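Local structure of putative amidohydrolase/peptidase (Burkholderia cenocepacia, 4WJB) at residues 88-96 with 194-203; 258-269 with 310-319. The protein probably hydrolyses non-peptide carbon-nitrogen bonds as a zinc-dependent amidohydrolase of the peptidase M20 family. One frame throughout, in Å; residues are numbered along the deposited sequence.

Contact 1 pairs segments 88-96 and 194-203 through parallel strands, and delivers His96 and His203 to the zinc ion. It belongs to the catalytic domain of the M20 fold. Contact 2 packs helix 258-268 against helix 310-319, roughly antiparallel (154°), within the family's dimerisation domain and away from the metal site. The centres of the two contacts are 38 Å apart, and their nearest atoms are about 22 Å apart. They lie on opposite sides of the chain's centre. Contact 1 closes along the chain before contact 2 opens. One contact therefore shapes the metal site, while the other joins two helices, of which 251-268 also packs on the second subunit.

Contact 1: residues 88-96 with 194-203; sequences AAPVMTGSH and YPVHAAYELH. With ZN (zinc ion), chain E; EDO (1,2-ethanediol), chain J; SO4 (sulfate ion), chain F; EDO (1,2-ethanediol), chain K.
The first torsion of Ser95 (chi1 -170°) swings OG away from the backbone N and toward strand 198-203. Glu201, with its chain fully extended, carries its carboxylate out to that hydroxyl. Ser95 OG donates to Glu201 OE1 at 2.8 Å, from above the carboxylate plane. Glu201 OE2 turns to the backbone N of Ala373, so both oxygens have a partner. Water 2 donates to Ser95 OG and to Leu202 O, which ties the hydroxyl back to the neighbouring strand.

With chi1 at -172°, Thr93 OG1 reaches across and donates to Tyr200 O at 2.7 Å, from above the carbonyl plane. Water 1 then links Thr93 OG1 to Leu202 N. Between these strands the parallel ladder runs from Ala198 O to Met92 N and from Met92 O to Tyr200 N, both 2.9 Å. On one face, Val91 CG1 touches the ring edge of Tyr200. On the other, Met92 CE lies 4.4 Å from Ala199 CB.

At the metal, the two imidazoles meet rim to rim, with planes at 34°. His96 NE2 binds the zinc ion at 2.1 Å and His203 NE2 binds it at 2.2 Å. His96 ND1 is hydrogen-bonded to Asp98 O, which fixes the rotation of that ring. Zinc is thus held by two imidazole nitrogens from neighbouring segments, together with Asp107 and water 3, while the Ser95-Glu201 bond and waters 1 and 2 tie the segments together just before the metal ligands.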
loop_
_atom_site.group_PDB
_atom_site.type_symbol
_atom_site.label_atom_id
_atom_site.label_comp_id
_atom_site.label_asym_id
_atom_site.label_seq_id
_atom_site.Cartn_x
_atom_site.Cartn_y
_atom_site.Cartn_z
ATOM N N ALA A 88 20.461 29.346 -45.193
ATOM C CA ALA A 88 20.183 29.892 -43.864
ATOM C C ALA A 88 19.686 28.810 -42.902
ATOM O O ALA A 88 19.018 27.864 -43.316
ATOM C CB ALA A 88 19.163 31.018 -43.955
ATOM N N ALA A 89 20.021 28.951 -41.621
ATOM C CA ALA A 89 19.501 28.050 -40.600
ATOM C C ALA A 89 17.978 28.090 -40.605
ATOM O O ALA A 89 17.379 29.168 -40.633
ATOM C CB ALA A 89 20.046 28.420 -39.223
ATOM N N PRO A 90 17.343 26.913 -40.602
ATOM C CA PRO A 90 15.889 26.854 -40.740
ATOM C C PRO A 90 15.142 27.159 -39.451
ATOM O O PRO A 90 15.689 27.031 -38.348
ATOM C CB PRO A 90 15.647 25.404 -41.155
ATOM C CG PRO A 90 16.740 24.660 -40.460
ATOM C CD PRO A 90 17.944 25.569 -40.568
ATOM N N VAL A 91 13.889 27.573 -39.604
ATOM C CA VAL A 91 12.935 27.520 -38.514
ATOM C C VAL A 91 12.217 26.183 -38.632
ATOM O O VAL A 91 11.754 25.822 -39.714
ATOM C CB VAL A 91 11.931 28.685 -38.554
ATOM C CG1 VAL A 91 10.856 28.498 -37.476
ATOM C CG2 VAL A 91 12.661 30.005 -38.353
ATOM N N MET A 92 12.144 25.444 -37.530
ATOM C CA MET A 92 11.578 24.099 -37.549
ATOM C C MET A 92 10.330 24.035 -36.678
ATOM O O MET A 92 10.262 24.673 -35.634
ATOM C CB MET A 92 12.612 23.067 -37.075
ATOM C CG MET A 92 12.095 21.620 -37.025
ATOM S SD MET A 92 13.390 20.372 -36.776
ATOM C CE MET A 92 14.116 20.928 -35.231
ATOM N N THR A 93 9.337 23.278 -37.124
ATOM C CA THR A 93 8.152 23.050 -36.316
ATOM C C THR A 93 7.610 21.664 -36.607
ATOM O O THR A 93 7.799 21.130 -37.691
ATOM C CB THR A 93 7.059 24.115 -36.568
ATOM O OG1 THR A 93 6.004 23.953 -35.612
ATOM C CG2 THR A 93 6.491 24.007 -37.978
ATOM N N GLY A 94 6.955 21.063 -35.624
ATOM C CA GLY A 94 6.399 19.746 -35.830
ATOM C C GLY A 94 6.316 18.975 -34.537
ATOM O O GLY A 94 6.506 19.527 -33.450
ATOM N N SER A 95 6.047 17.684 -34.661
ATOM C CA SER A 95 5.758 16.863 -33.501
ATOM C C SER A 95 5.853 15.407 -33.925
ATOM O O SER A 95 6.637 15.066 -34.813
ATOM C CB SER A 95 4.373 17.208 -32.944
ATOM O OG SER A 95 4.137 16.604 -31.686
ATOM N N HIS A 96 5.054 14.550 -33.306
ATOM C CA HIS A 96 5.076 13.131 -33.635
ATOM C C HIS A 96 3.743 12.685 -34.208
ATOM O O HIS A 96 2.706 13.261 -33.899
ATOM C CB HIS A 96 5.420 12.306 -32.398
ATOM C CG HIS A 96 4.489 12.520 -31.241
ATOM N ND1 HIS A 96 3.481 11.635 -30.922
ATOM C CD2 HIS A 96 4.432 13.504 -30.310
ATOM C CE1 HIS A 96 2.834 12.071 -29.854
ATOM N NE2 HIS A 96 3.393 13.202 -29.460
ATOM N N TYR A 194 23.285 20.024 -37.244
ATOM C CA TYR A 194 23.330 21.234 -38.068
ATOM C C TYR A 194 22.598 22.379 -37.362
ATOM O O TYR A 194 21.710 22.133 -36.552
ATOM C CB TYR A 194 22.727 20.972 -39.456
ATOM C CG TYR A 194 21.286 20.530 -39.419
ATOM C CD1 TYR A 194 20.253 21.459 -39.376
ATOM C CD2 TYR A 194 20.957 19.182 -39.429
ATOM C CE1 TYR A 194 18.928 21.056 -39.334
ATOM C CE2 TYR A 194 19.637 18.767 -39.384
ATOM C CZ TYR A 194 18.629 19.709 -39.333
ATOM O OH TYR A 194 17.320 19.300 -39.299
ATOM N N PRO A 195 22.981 23.633 -37.657
ATOM C CA PRO A 195 22.363 24.807 -37.024
ATOM C C PRO A 195 20.863 24.933 -37.299
ATOM O O PRO A 195 20.429 24.825 -38.451
ATOM C CB PRO A 195 23.115 25.984 -37.655
ATOM C CG PRO A 195 24.423 25.411 -38.095
ATOM C CD PRO A 195 24.127 24.003 -38.508
ATOM N N VAL A 196 20.087 25.156 -36.242
ATOM C CA VAL A 196 18.659 25.445 -36.366
ATOM C C VAL A 196 18.383 26.821 -35.770
ATOM O O VAL A 196 18.776 27.095 -34.638
ATOM C CB VAL A 196 17.796 24.375 -35.660
ATOM C CG1 VAL A 196 16.335 24.800 -35.596
ATOM C CG2 VAL A 196 17.929 23.040 -36.361
ATOM N N HIS A 197 17.730 27.695 -36.534
ATOM C CA HIS A 197 17.509 29.066 -36.083
ATOM C C HIS A 197 16.579 29.113 -34.876
ATOM O O HIS A 197 16.867 29.777 -33.880
ATOM C CB HIS A 197 16.936 29.928 -37.214
ATOM C CG HIS A 197 16.670 31.345 -36.810
ATOM N ND1 HIS A 197 17.679 32.242 -36.529
ATOM C CD2 HIS A 197 15.508 32.011 -36.612
ATOM C CE1 HIS A 197 17.149 33.404 -36.189
ATOM N NE2 HIS A 197 15.833 33.291 -36.231
ATOM N N ALA A 198 15.459 28.406 -34.976
ATOM C CA ALA A 198 14.503 28.313 -33.884
ATOM C C ALA A 198 13.600 27.116 -34.115
ATOM O O ALA A 198 13.449 26.651 -35.251
ATOM C CB ALA A 198 13.678 29.592 -33.765
ATOM N N ALA A 199 13.011 26.610 -33.037
ATOM C CA ALA A 199 12.085 25.494 -33.135
ATOM C C ALA A 199 10.835 25.769 -32.315
ATOM O O ALA A 199 10.906 26.345 -31.233
ATOM C CB ALA A 199 12.748 24.202 -32.684
ATOM N N TYR A 200 9.692 25.360 -32.847
ATOM C CA TYR A 200 8.418 25.508 -32.158
ATOM C C TYR A 200 7.611 24.230 -32.260
ATOM O O TYR A 200 7.494 23.672 -33.341
ATOM C CB TYR A 200 7.616 26.662 -32.752
ATOM C CG TYR A 200 8.257 28.012 -32.585
ATOM C CD1 TYR A 200 8.108 28.726 -31.407
ATOM C CD2 TYR A 200 9.004 28.579 -33.611
ATOM C CE1 TYR A 200 8.691 29.969 -31.246
ATOM C CE2 TYR A 200 9.588 29.823 -33.460
ATOM C CZ TYR A 200 9.430 30.511 -32.284
ATOM O OH TYR A 200 10.014 31.744 -32.133
ATOM N N GLU A 201 7.047 23.772 -31.145
ATOM C CA GLU A 201 6.141 22.627 -31.179
ATOM C C GLU A 201 4.770 23.002 -30.623
ATOM O O GLU A 201 4.645 23.477 -29.494
ATOM C CB GLU A 201 6.714 21.431 -30.401
ATOM C CG GLU A 201 5.779 20.220 -30.407
ATOM C CD GLU A 201 6.435 18.938 -29.913
ATOM O OE1 GLU A 201 5.738 17.901 -29.849
ATOM O OE2 GLU A 201 7.638 18.961 -29.593
ATOM N N LEU A 202 3.748 22.785 -31.437
ATOM C CA LEU A 202 2.359 22.980 -31.044
ATOM C C LEU A 202 1.805 21.662 -30.501
ATOM O O LEU A 202 1.968 20.632 -31.137
ATOM C CB LEU A 202 1.554 23.470 -32.253
ATOM C CG LEU A 202 0.036 23.583 -32.167
ATOM C CD1 LEU A 202 -0.375 24.621 -31.133
ATOM C CD2 LEU A 202 -0.529 23.922 -33.541
ATOM N N HIS A 203 1.173 21.683 -29.327
ATOM C CA HIS A 203 0.729 20.443 -28.683
ATOM C C HIS A 203 -0.446 20.723 -27.743
ATOM O O HIS A 203 -0.549 21.805 -27.163
ATOM C CB HIS A 203 1.898 19.794 -27.910
ATOM C CG HIS A 203 1.775 18.306 -27.713
ATOM N ND1 HIS A 203 0.920 17.741 -26.788
ATOM C CD2 HIS A 203 2.435 17.270 -28.289
ATOM C CE1 HIS A 203 1.041 16.424 -26.823
ATOM N NE2 HIS A 203 1.955 16.110 -27.725
HETATM ZN ZN ZN E . 2.594 14.052 -27.707
HETATM C C1 EDO J . 9.772 21.354 -32.545
HETATM O O1 EDO J . 10.274 20.949 -33.819
HETATM C C2 EDO J . 9.948 20.195 -31.573
HETATM O O2 EDO J . 9.203 19.071 -32.048
HETATM S S SO4 F . 22.028 32.444 -40.596
HETATM O O1 SO4 F . 22.168 32.684 -39.163
HETATM O O2 SO4 F . 22.240 31.028 -40.875
HETATM O O3 SO4 F . 20.699 32.841 -41.041
HETATM O O4 SO4 F . 22.997 33.245 -41.343
HETATM C C1 EDO K . 14.648 33.699 -32.214
HETATM O O1 EDO K . 15.771 33.146 -31.522
HETATM C C2 EDO K . 13.396 32.917 -31.837
HETATM O O2 EDO K . 12.445 33.022 -32.902
HETATM O O HOH W 1 4.172 22.092 -34.394
HETATM O O HOH W 2 1.461 17.979 -31.239
HETATM O O HOH W 3 4.525 14.766 -27.247
#

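Contact 2: residues 258-269 with 310-319; sequences MISFVEVLGRRY and ELDAALRAEL
Phe261 lays one ring face under the side chain of Glu318. Glu318 CG sits 3.6 Å from the ring centroid, a CH-pi contact 14° off the normal, and Glu318 CB comes to 3.4 Å from Phe261 CE2. The bend at chi2 (67°) turns the carboxylate so that its plane lies 24° from the ring plane. Its OE2 forms a salt bridge with Arg321.

Met258 is folded at chi2 and chi3. Its CE reaches Leu315 CD1 at 3.7 Å, and its SD lies beside Leu319 CD1. Further along, both methyls of Leu265 rest against Ala314 CB, with CD2 at 3.8 Å, and Leu265 CB meets Leu311 CD2. The axes of segments 258-268 and 310-319 approach to 10.8 Å. Phe300 of strand 289-302 touches Leu265, Leu311 and Leu315 from the sheet side.

Just past the end of helix 258-268, Tyr269 passes Leu311 CD2 with its ring. Its OH donates to Glu310 OE1 at 2.8 Å, on the anti lone pair. The interface is therefore mainly apolar, with one hydroxyl-to-carboxylate hydrogen bond, Tyr269 to Glu310, at its edge and the Glu318 charge paired with Arg321.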
loop_
_atom_site.group_PDB
_atom_site.type_symbol
_atom_site.label_atom_id
_atom_site.label_comp_id
_atom_site.label_asym_id
_atom_site.label_seq_id
_atom_site.Cartn_x
_atom_site.Cartn_y
_atom_site.Cartn_z
ATOM N N MET A 258 4.578 11.195 6.465
ATOM C CA MET A 258 5.389 11.657 5.342
ATOM C C MET A 258 4.535 11.963 4.112
ATOM O O MET A 258 4.809 12.914 3.379
ATOM C CB MET A 258 6.460 10.622 4.985
ATOM C CG MET A 258 7.521 10.425 6.050
ATOM S SD MET A 258 8.312 11.964 6.548
ATOM C CE MET A 258 8.991 12.528 4.989
ATOM N N ILE A 259 3.513 11.144 3.887
ATOM C CA ILE A 259 2.595 11.333 2.768
ATOM C C ILE A 259 1.880 12.676 2.897
ATOM O O ILE A 259 1.768 13.435 1.928
ATOM C CB ILE A 259 1.565 10.181 2.691
ATOM C CG1 ILE A 259 2.267 8.872 2.333
ATOM C CG2 ILE A 259 0.477 10.483 1.671
ATOM C CD1 ILE A 259 1.380 7.646 2.433
ATOM N N SER A 260 1.420 12.973 4.107
ATOM C CA SER A 260 0.759 14.241 4.392
ATOM C C SER A 260 1.717 15.408 4.215
ATOM O O SER A 260 1.326 16.479 3.731
ATOM C CB SER A 260 0.191 14.246 5.816
ATOM O OG SER A 260 -0.799 13.247 5.973
ATOM N N PHE A 261 2.975 15.201 4.603
ATOM C CA PHE A 261 3.967 16.266 4.497
ATOM C C PHE A 261 4.334 16.535 3.043
ATOM O O PHE A 261 4.577 17.682 2.663
ATOM C CB PHE A 261 5.227 15.934 5.295
ATOM C CG PHE A 261 6.215 17.062 5.344
ATOM C CD1 PHE A 261 5.937 18.201 6.071
ATOM C CD2 PHE A 261 7.409 16.993 4.648
ATOM C CE1 PHE A 261 6.837 19.255 6.111
ATOM C CE2 PHE A 261 8.314 18.040 4.688
ATOM C CZ PHE A 261 8.027 19.173 5.415
ATOM N N VAL A 262 4.382 15.478 2.238
ATOM C CA VAL A 262 4.677 15.624 0.818
ATOM C C VAL A 262 3.627 16.525 0.176
ATOM O O VAL A 262 3.965 17.422 -0.593
ATOM C CB VAL A 262 4.731 14.260 0.091
ATOM C CG1 VAL A 262 4.697 14.453 -1.427
ATOM C CG2 VAL A 262 5.986 13.497 0.495
ATOM N N GLU A 263 2.360 16.310 0.523
ATOM C CA GLU A 263 1.299 17.182 0.036
ATOM C C GLU A 263 1.514 18.620 0.491
ATOM O O GLU A 263 1.318 19.559 -0.280
ATOM C CB GLU A 263 -0.074 16.707 0.502
ATOM C CG GLU A 263 -1.197 17.580 -0.049
ATOM C CD GLU A 263 -2.559 17.196 0.478
ATOM O OE1 GLU A 263 -3.369 16.654 -0.309
ATOM O OE2 GLU A 263 -2.822 17.443 1.676
ATOM N N VAL A 264 1.916 18.785 1.746
ATOM C CA VAL A 264 2.219 20.111 2.283
ATOM C C VAL A 264 3.309 20.799 1.463
ATOM O O VAL A 264 3.220 21.995 1.151
ATOM C CB VAL A 264 2.657 20.023 3.762
ATOM C CG1 VAL A 264 3.454 21.266 4.172
ATOM C CG2 VAL A 264 1.446 19.824 4.665
ATOM N N LEU A 265 4.335 20.038 1.096
ATOM C CA LEU A 265 5.430 20.588 0.302
ATOM C C LEU A 265 4.968 21.041 -1.089
ATOM O O LEU A 265 5.349 22.114 -1.546
ATOM C CB LEU A 265 6.563 19.568 0.177
ATOM C CG LEU A 265 7.364 19.335 1.463
ATOM C CD1 LEU A 265 8.499 18.357 1.207
ATOM C CD2 LEU A 265 7.903 20.652 2.017
ATOM N N GLY A 266 4.156 20.225 -1.755
ATOM C CA GLY A 266 3.637 20.586 -3.063
ATOM C C GLY A 266 2.825 21.865 -3.003
ATOM O O GLY A 266 2.988 22.769 -3.830
ATOM N N ARG A 267 1.961 21.954 -1.999
ATOM C CA ARG A 267 1.094 23.118 -1.845
ATOM C C ARG A 267 1.864 24.341 -1.374
ATOM O O ARG A 267 1.446 25.476 -1.614
ATOM C CB ARG A 267 -0.045 22.799 -0.871
ATOM C CG ARG A 267 -0.962 21.698 -1.375
ATOM C CD ARG A 267 -2.129 21.451 -0.428
ATOM N NE ARG A 267 -3.098 20.534 -1.022
ATOM C CZ ARG A 267 -4.241 20.170 -0.450
ATOM N NH1 ARG A 267 -4.569 20.649 0.742
ATOM N NH2 ARG A 267 -5.058 19.333 -1.076
ATOM N N ARG A 268 2.995 24.115 -0.716
ATOM C CA ARG A 268 3.819 25.215 -0.224
ATOM C C ARG A 268 4.491 25.955 -1.373
ATOM O O ARG A 268 4.667 27.173 -1.319
ATOM C CB ARG A 268 4.879 24.705 0.755
ATOM C CG ARG A 268 5.702 25.820 1.398
ATOM C CD ARG A 268 6.885 25.264 2.169
ATOM N NE ARG A 268 6.483 24.553 3.380
ATOM C CZ ARG A 268 7.324 23.868 4.148
ATOM N NH1 ARG A 268 8.608 23.797 3.823
ATOM N NH2 ARG A 268 6.886 23.250 5.237
ATOM N N TYR A 269 4.864 25.218 -2.414
ATOM C CA TYR A 269 5.527 25.815 -3.570
ATOM C C TYR A 269 4.593 25.921 -4.773
ATOM O O TYR A 269 5.005 25.710 -5.914
ATOM C CB TYR A 269 6.772 25.010 -3.942
ATOM C CG TYR A 269 7.878 25.090 -2.914
ATOM C CD1 TYR A 269 7.928 24.207 -1.843
ATOM C CD2 TYR A 269 8.872 26.051 -3.016
ATOM C CE1 TYR A 269 8.940 24.281 -0.902
ATOM C CE2 TYR A 269 9.885 26.133 -2.083
ATOM C CZ TYR A 269 9.915 25.248 -1.031
ATOM O OH TYR A 269 10.931 25.338 -0.108
ATOM N N GLU A 310 15.362 22.747 -2.669
ATOM C CA GLU A 310 14.699 23.050 -1.401
ATOM C C GLU A 310 13.731 21.939 -1.004
ATOM O O GLU A 310 13.613 21.595 0.178
ATOM C CB GLU A 310 13.965 24.388 -1.484
ATOM C CG GLU A 310 14.878 25.571 -1.777
ATOM C CD GLU A 310 14.175 26.908 -1.628
ATOM O OE1 GLU A 310 13.005 26.924 -1.187
ATOM O OE2 GLU A 310 14.796 27.944 -1.943
ATOM N N LEU A 311 13.033 21.384 -1.991
ATOM C CA LEU A 311 12.124 20.269 -1.749
ATOM C C LEU A 311 12.891 19.048 -1.262
ATOM O O LEU A 311 12.444 18.349 -0.351
ATOM C CB LEU A 311 11.341 19.928 -3.012
ATOM C CG LEU A 311 10.272 20.955 -3.385
ATOM C CD1 LEU A 311 9.765 20.712 -4.792
ATOM C CD2 LEU A 311 9.132 20.896 -2.382
ATOM N N ASP A 312 14.045 18.801 -1.874
ATOM C CA ASP A 312 14.901 17.694 -1.476
ATOM C C ASP A 312 15.315 17.841 -0.019
ATOM O O ASP A 312 15.184 16.909 0.778
ATOM C CB ASP A 312 16.141 17.621 -2.366
ATOM C CG ASP A 312 17.118 16.556 -1.907
ATOM O OD1 ASP A 312 16.911 15.371 -2.249
ATOM O OD2 ASP A 312 18.086 16.902 -1.199
ATOM N N ALA A 313 15.809 19.025 0.321
ATOM C CA ALA A 313 16.260 19.306 1.673
ATOM C C ALA A 313 15.114 19.177 2.674
ATOM O O ALA A 313 15.289 18.619 3.763
ATOM C CB ALA A 313 16.878 20.695 1.743
ATOM N N ALA A 314 13.941 19.682 2.302
ATOM C CA ALA A 314 12.794 19.667 3.209
ATOM C C ALA A 314 12.320 18.242 3.487
ATOM O O ALA A 314 12.021 17.885 4.629
ATOM C CB ALA A 314 11.658 20.504 2.642
ATOM N N LEU A 315 12.259 17.433 2.434
ATOM C CA LEU A 315 11.855 16.038 2.549
ATOM C C LEU A 315 12.812 15.257 3.446
ATOM O O LEU A 315 12.380 14.522 4.334
ATOM C CB LEU A 315 11.784 15.384 1.170
ATOM C CG LEU A 315 11.505 13.879 1.124
ATOM C CD1 LEU A 315 10.116 13.555 1.648
ATOM C CD2 LEU A 315 11.678 13.349 -0.294
ATOM N N ARG A 316 14.109 15.424 3.206
ATOM C CA ARG A 316 15.131 14.723 3.973
ATOM C C ARG A 316 15.156 15.172 5.432
ATOM O O ARG A 316 15.394 14.365 6.330
ATOM C CB ARG A 316 16.508 14.926 3.335
ATOM C CG ARG A 316 16.659 14.242 1.983
ATOM C CD ARG A 316 18.002 14.560 1.327
ATOM N NE ARG A 316 18.152 13.868 0.049
ATOM C CZ ARG A 316 18.670 12.651 -0.077
ATOM N NH1 ARG A 316 19.090 11.996 0.995
ATOM N NH2 ARG A 316 18.771 12.085 -1.273
ATOM N N ALA A 317 14.907 16.456 5.665
ATOM C CA ALA A 317 14.895 16.991 7.022
ATOM C C ALA A 317 13.713 16.446 7.814
ATOM O O ALA A 317 13.862 16.035 8.965
ATOM C CB ALA A 317 14.860 18.512 6.996
ATOM N N GLU A 318 12.539 16.437 7.192
ATOM C CA GLU A 318 11.337 15.978 7.872
ATOM C C GLU A 318 11.374 14.469 8.086
ATOM O O GLU A 318 10.902 13.976 9.109
ATOM C CB GLU A 318 10.084 16.372 7.093
ATOM C CG GLU A 318 8.769 15.970 7.766
ATOM C CD GLU A 318 8.497 16.722 9.062
ATOM O OE1 GLU A 318 9.263 17.644 9.416
ATOM O OE2 GLU A 318 7.501 16.394 9.737
ATOM N N LEU A 319 11.940 13.743 7.125
ATOM C CA LEU A 319 12.091 12.301 7.266
ATOM C C LEU A 319 12.926 11.978 8.505
ATOM O O LEU A 319 12.574 11.094 9.289
ATOM C CB LEU A 319 12.731 11.693 6.018
ATOM C CG LEU A 319 12.809 10.165 6.012
ATOM C CD1 LEU A 319 11.411 9.574 6.052
ATOM C CD2 LEU A 319 13.577 9.656 4.802
#